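Local atomic coordinates of nigerythrin (Desulfovibrio vulgaris subsp. vulgaris, PDB entry 1YUZ), a protein that shows NADH peroxidase activity in vitro and carries a rubredoxin-like iron centre and a hemerythrin-like diiron centre in each subunit of its homodimer. Residues T143-R155 with G178-C192. Numbering follows the deposited sequence. Where two conformers were deposited one is given.
Sequences TRAKLAESVHAER and GYIHKGEDFEKCPIC. With FE2 (Fe (II) ion), chain G; FE (Fe (III) ion), chain H; FE (Fe (III) ion), chain F.
His152 meets Gly178 where the ferritin-like four-helix bundle of a rubrerythrin packs on the rubredoxin-like domain of the same chain. The imidazole is used at both nitrogens. His152 ND1 binds the iron(II) ion at 2.2 Å. On the far side of the ring His152 NE2 donates to Gly178 O at 2.7 Å, with an N-H...O angle of 155°. The acceptor lies near the ring plane, though the donor is tilted 31° from the carbonyl plane. Metal bond and hydrogen bond together should fix the rotation of the ring, and the latter may make the imidazole a slightly stronger donor to iron. Glu149 bridges that ion to the iron(III) ion of the diiron centre, one carboxylate oxygen on each metal; Glu40, Glu73, Glu115 and Glu118, with a bridging water, complete the site. Gly178 follows Cys177, which with Cys174, Cys189 and Cys192 holds the rubredoxin-type iron, so a short covalent and hydrogen-bonded route links the two centres, consistent with electron transfer between them.

Ala148 CB sits against the Gly178 backbone, 3.5 Å from Gly178 C. Beside it, Ile191 reaches onto the helix with CG1 anti to its carbonyl carbon (chi1 -67°), which lays Ile191 CD1 3.7 Å from Leu147 CB; the two side chains run alongside one another, pointing opposite ways. Val151 turns both methyls to Tyr179 CD1, while Pro190 CD lies over the centre of one face of the tyrosine ring. Ile180 lies across His152, roughly perpendicular, its CD1 3.9 Å from His152 CD2.

Arginines border this apolar seam. In one of its two modelled conformers, Arg144 NH1 makes a weak hydrogen bond to Ile191 O. Lys182 CB packs over one face of the Arg155 guanidinium, displaced from the centre, while Lys182 NZ pairs with Asp169; a water joins Arg155 NH1 to Ile180 O.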
loop_
_atom_site.group_PDB
_atom_site.type_symbol
_atom_site.label_atom_id
_atom_site.label_comp_id
_atom_site.label_asym_id
_atom_site.label_seq_id
_atom_site.Cartn_x
_atom_site.Cartn_y
_atom_site.Cartn_z
ATOM N N THR B 143 -1.733 19.043 4.505
ATOM C CA THR B 143 -2.151 18.553 3.198
ATOM C C THR B 143 -0.947 18.073 2.397
ATOM O O THR B 143 -0.971 16.985 1.815
ATOM C CB THR B 143 -2.874 19.654 2.396
ATOM O OG1 THR B 143 -4.171 19.875 2.959
ATOM C CG2 THR B 143 -3.023 19.258 0.934
ATOM N N ARG B 144 0.106 18.885 2.359
ATOM C CA ARG B 144 1.307 18.513 1.624
ATOM C C ARG B 144 1.879 17.203 2.154
ATOM O O ARG B 144 2.223 16.311 1.379
ATOM C CB ARG B 144 2.364 19.622 1.707
ATOM C CG ARG B 144 2.069 20.837 0.834
ATOM C CD ARG B 144 3.351 21.420 0.234
ATOM N NE ARG B 144 3.089 22.523 -0.689
ATOM C CZ ARG B 144 2.312 22.429 -1.765
ATOM N NH1 ARG B 144 1.718 21.280 -2.054
ATOM N NH2 ARG B 144 2.121 23.481 -2.546
ATOM N N ALA B 145 1.976 17.084 3.475
ATOM C CA ALA B 145 2.503 15.865 4.080
ATOM C C ALA B 145 1.611 14.675 3.731
ATOM O O ALA B 145 2.099 13.637 3.283
ATOM C CB ALA B 145 2.600 16.023 5.603
ATOM N N LYS B 146 0.305 14.840 3.928
ATOM C CA LYS B 146 -0.678 13.796 3.655
ATOM C C LYS B 146 -0.556 13.231 2.244
ATOM O O LYS B 146 -0.586 12.013 2.049
ATOM C CB LYS B 146 -2.089 14.353 3.890
ATOM C CG LYS B 146 -3.250 13.414 3.563
ATOM C CD LYS B 146 -3.696 13.545 2.114
ATOM C CE LYS B 146 -4.972 12.761 1.835
ATOM N NZ LYS B 146 -4.747 11.287 1.801
ATOM N N LEU B 147 -0.418 14.114 1.263
ATOM C CA LEU B 147 -0.309 13.698 -0.130
ATOM C C LEU B 147 0.945 12.879 -0.395
ATOM O O LEU B 147 0.916 11.917 -1.161
ATOM C CB LEU B 147 -0.324 14.922 -1.042
ATOM C CG LEU B 147 -1.676 15.638 -1.102
ATOM C CD1 LEU B 147 -1.502 16.997 -1.756
ATOM C CD2 LEU B 147 -2.682 14.791 -1.858
ATOM N N ALA B 148 2.049 13.260 0.234
ATOM C CA ALA B 148 3.289 12.531 0.036
ATOM C C ALA B 148 3.224 11.151 0.681
ATOM O O ALA B 148 3.780 10.195 0.150
ATOM C CB ALA B 148 4.458 13.321 0.610
ATOM N N GLU B 149 2.530 11.034 1.809
ATOM C CA GLU B 149 2.465 9.750 2.503
ATOM C C GLU B 149 1.828 8.645 1.672
ATOM O O GLU B 149 2.285 7.506 1.705
ATOM C CB GLU B 149 1.714 9.886 3.832
ATOM C CG GLU B 149 2.146 11.075 4.695
ATOM C CD GLU B 149 3.596 11.027 5.153
ATOM O OE1 GLU B 149 4.472 10.564 4.390
ATOM O OE2 GLU B 149 3.864 11.487 6.282
ATOM N N SER B 150 0.776 8.960 0.924
ATOM C CA SER B 150 0.165 7.914 0.123
ATOM C C SER B 150 1.093 7.523 -1.029
ATOM O O SER B 150 1.061 6.389 -1.496
ATOM C CB SER B 150 -1.215 8.348 -0.379
ATOM O OG SER B 150 -1.164 9.573 -1.079
ATOM N N VAL B 151 1.923 8.459 -1.483
ATOM C CA VAL B 151 2.885 8.153 -2.539
ATOM C C VAL B 151 3.939 7.227 -1.929
ATOM O O VAL B 151 4.362 6.256 -2.550
ATOM C CB VAL B 151 3.553 9.438 -3.083
ATOM C CG1 VAL B 151 4.789 9.090 -3.904
ATOM C CG2 VAL B 151 2.563 10.203 -3.947
ATOM N N HIS B 152 4.350 7.518 -0.700
ATOM C CA HIS B 152 5.333 6.682 -0.018
ATOM C C HIS B 152 4.790 5.267 0.142
ATOM O O HIS B 152 5.516 4.286 -0.024
ATOM C CB HIS B 152 5.645 7.249 1.366
ATOM C CG HIS B 152 6.289 8.598 1.334
ATOM N ND1 HIS B 152 6.415 9.384 2.459
ATOM C CD2 HIS B 152 6.852 9.296 0.320
ATOM C CE1 HIS B 152 7.029 10.510 2.138
ATOM N NE2 HIS B 152 7.303 10.481 0.847
ATOM N N ALA B 153 3.509 5.160 0.482
ATOM C CA ALA B 153 2.890 3.853 0.656
ATOM C C ALA B 153 2.973 3.068 -0.647
ATOM O O ALA B 153 3.343 1.894 -0.649
ATOM C CB ALA B 153 1.435 4.010 1.088
ATOM N N GLU B 154 2.638 3.713 -1.762
ATOM C CA GLU B 154 2.690 3.032 -3.046
ATOM C C GLU B 154 4.115 2.620 -3.401
ATOM O O GLU B 154 4.337 1.518 -3.895
ATOM C CB GLU B 154 2.121 3.919 -4.155
ATOM C CG GLU B 154 2.135 3.232 -5.509
ATOM C CD GLU B 154 1.587 4.088 -6.630
ATOM O OE1 GLU B 154 1.705 3.666 -7.800
ATOM O OE2 GLU B 154 1.033 5.173 -6.352
ATOM N N ARG B 155 5.079 3.500 -3.144
ATOM C CA ARG B 155 6.473 3.194 -3.445
ATOM C C ARG B 155 6.938 1.979 -2.645
ATOM O O ARG B 155 7.646 1.125 -3.166
ATOM C CB ARG B 155 7.359 4.404 -3.130
ATOM C CG ARG B 155 7.188 5.574 -4.103
ATOM C CD ARG B 155 8.249 5.563 -5.202
ATOM N NE ARG B 155 8.294 4.313 -5.955
ATOM C CZ ARG B 155 7.372 3.924 -6.831
ATOM N NH1 ARG B 155 6.318 4.691 -7.070
ATOM N NH2 ARG B 155 7.512 2.769 -7.474
ATOM N N GLY B 178 7.296 15.903 0.233
ATOM C CA GLY B 178 7.769 14.536 0.290
ATOM C C GLY B 178 7.617 13.667 -0.939
ATOM O O GLY B 178 7.887 12.473 -0.877
ATOM N N TYR B 179 7.194 14.245 -2.057
ATOM C CA TYR B 179 7.016 13.448 -3.260
ATOM C C TYR B 179 8.296 12.760 -3.716
ATOM O O TYR B 179 9.361 13.374 -3.783
ATOM C CB TYR B 179 6.484 14.306 -4.407
ATOM C CG TYR B 179 6.277 13.514 -5.678
ATOM C CD1 TYR B 179 5.236 12.590 -5.788
ATOM C CD2 TYR B 179 7.137 13.668 -6.764
ATOM C CE1 TYR B 179 5.057 11.842 -6.953
ATOM C CE2 TYR B 179 6.966 12.927 -7.929
ATOM C CZ TYR B 179 5.926 12.018 -8.018
ATOM O OH TYR B 179 5.744 11.297 -9.178
ATOM N N ILE B 180 8.172 11.477 -4.028
ATOM C CA ILE B 180 9.291 10.683 -4.504
ATOM C C ILE B 180 8.886 10.017 -5.804
ATOM O O ILE B 180 7.812 9.428 -5.896
ATOM C CB ILE B 180 9.674 9.580 -3.496
ATOM C CG1 ILE B 180 10.226 10.215 -2.220
ATOM C CG2 ILE B 180 10.700 8.630 -4.122
ATOM C CD1 ILE B 180 10.454 9.236 -1.091
ATOM N N HIS B 181 9.745 10.128 -6.809
ATOM C CA HIS B 181 9.487 9.510 -8.095
ATOM C C HIS B 181 10.582 8.493 -8.373
ATOM O O HIS B 181 11.753 8.754 -8.109
ATOM C CB HIS B 181 9.496 10.548 -9.217
ATOM C CG HIS B 181 8.859 10.062 -10.480
ATOM N ND1 HIS B 181 7.511 10.197 -10.725
ATOM C CD2 HIS B 181 9.369 9.385 -11.536
ATOM C CE1 HIS B 181 7.216 9.623 -11.878
ATOM N NE2 HIS B 181 8.326 9.122 -12.390
ATOM N N LYS B 182 10.198 7.336 -8.898
ATOM C CA LYS B 182 11.164 6.300 -9.235
ATOM C C LYS B 182 11.468 6.418 -10.721
ATOM O O LYS B 182 10.587 6.245 -11.558
ATOM C CB LYS B 182 10.602 4.908 -8.936
ATOM C CG LYS B 182 11.554 3.780 -9.320
ATOM C CD LYS B 182 10.990 2.415 -8.946
ATOM C CE LYS B 182 11.930 1.285 -9.352
ATOM N NZ LYS B 182 12.042 1.144 -10.831
ATOM N N GLY B 183 12.715 6.728 -11.046
ATOM C CA GLY B 183 13.074 6.862 -12.446
ATOM C C GLY B 183 13.047 8.299 -12.926
ATOM O O GLY B 183 12.723 9.213 -12.167
ATOM N N GLU B 184 13.359 8.484 -14.207
ATOM C CA GLU B 184 13.431 9.806 -14.824
ATOM C C GLU B 184 12.179 10.282 -15.549
ATOM O O GLU B 184 12.105 11.450 -15.944
ATOM C CB GLU B 184 14.585 9.835 -15.829
ATOM C CG GLU B 184 15.893 9.289 -15.303
ATOM C CD GLU B 184 16.383 10.045 -14.093
ATOM O OE1 GLU B 184 16.489 11.288 -14.171
ATOM O OE2 GLU B 184 16.664 9.398 -13.064
ATOM N N ASP B 185 11.199 9.404 -15.724
ATOM C CA ASP B 185 9.995 9.765 -16.466
ATOM C C ASP B 185 8.985 10.690 -15.788
ATOM O O ASP B 185 7.874 10.273 -15.466
ATOM C CB ASP B 185 9.276 8.495 -16.932
ATOM C CG ASP B 185 8.350 8.748 -18.109
ATOM O OD1 ASP B 185 7.479 9.639 -18.013
ATOM O OD2 ASP B 185 8.495 8.047 -19.132
ATOM N N PHE B 186 9.368 11.945 -15.577
ATOM C CA PHE B 186 8.467 12.930 -14.982
ATOM C C PHE B 186 8.999 14.329 -15.267
ATOM O O PHE B 186 10.191 14.505 -15.510
ATOM C CB PHE B 186 8.292 12.686 -13.471
ATOM C CG PHE B 186 9.480 13.069 -12.630
ATOM C CD1 PHE B 186 9.446 14.216 -11.843
ATOM C CD2 PHE B 186 10.614 12.263 -12.588
ATOM C CE1 PHE B 186 10.519 14.551 -11.023
ATOM C CE2 PHE B 186 11.693 12.591 -11.771
ATOM C CZ PHE B 186 11.642 13.738 -10.985
ATOM N N GLU B 187 8.112 15.318 -15.260
ATOM C CA GLU B 187 8.504 16.695 -15.549
ATOM C C GLU B 187 8.511 17.582 -14.317
ATOM O O GLU B 187 9.397 18.418 -14.149
ATOM C CB GLU B 187 7.580 17.285 -16.602
ATOM N N LYS B 188 7.512 17.409 -13.458
ATOM C CA LYS B 188 7.433 18.214 -12.250
ATOM C C LYS B 188 6.693 17.468 -11.155
ATOM O O LYS B 188 6.052 16.446 -11.399
ATOM C CB LYS B 188 6.733 19.544 -12.541
ATOM C CG LYS B 188 5.257 19.411 -12.867
ATOM C CD LYS B 188 4.659 20.754 -13.262
ATOM C CE LYS B 188 3.168 20.634 -13.513
ATOM N NZ LYS B 188 2.573 21.916 -13.971
ATOM N N CYS B 189 6.795 17.991 -9.942
ATOM C CA CYS B 189 6.142 17.386 -8.793
ATOM C C CYS B 189 4.625 17.512 -8.896
ATOM O O CYS B 189 4.100 18.601 -9.101
ATOM C CB CYS B 189 6.621 18.066 -7.517
ATOM S SG CYS B 189 5.910 17.336 -6.047
ATOM N N PRO B 190 3.896 16.394 -8.754
ATOM C CA PRO B 190 2.434 16.449 -8.841
ATOM C C PRO B 190 1.794 17.072 -7.606
ATOM O O PRO B 190 0.619 17.435 -7.625
ATOM C CB PRO B 190 2.047 14.983 -9.016
ATOM C CG PRO B 190 3.100 14.274 -8.217
ATOM C CD PRO B 190 4.363 15.002 -8.626
ATOM N N ILE B 191 2.570 17.198 -6.534
ATOM C CA ILE B 191 2.054 17.767 -5.300
ATOM C C ILE B 191 2.263 19.277 -5.199
ATOM O O ILE B 191 1.354 19.993 -4.779
ATOM C CB ILE B 191 2.685 17.068 -4.064
ATOM C CG1 ILE B 191 2.216 15.609 -4.001
ATOM C CG2 ILE B 191 2.305 17.805 -2.780
ATOM C CD1 ILE B 191 2.866 14.795 -2.889
ATOM N N CYS B 192 3.434 19.767 -5.606
ATOM C CA CYS B 192 3.726 21.200 -5.515
ATOM C C CYS B 192 4.207 21.851 -6.812
ATOM O O CYS B 192 4.469 23.053 -6.841
ATOM C CB CYS B 192 4.771 21.451 -4.426
ATOM S SG CYS B 192 6.417 20.860 -4.866
HETATM FE FE FE2 G . 5.890 9.161 4.604
HETATM FE FE FE H . 6.813 18.697 -4.364
HETATM FE FE FE F . 5.236 10.765 7.608
HETATM O O HOH W 1 5.003 16.456 1.518
HETATM O O HOH W 2 -0.641 20.400 -3.003
HETATM O O HOH W 3 5.922 7.854 -7.113
HETATM O O HOH W 4 5.484 8.984 6.821
#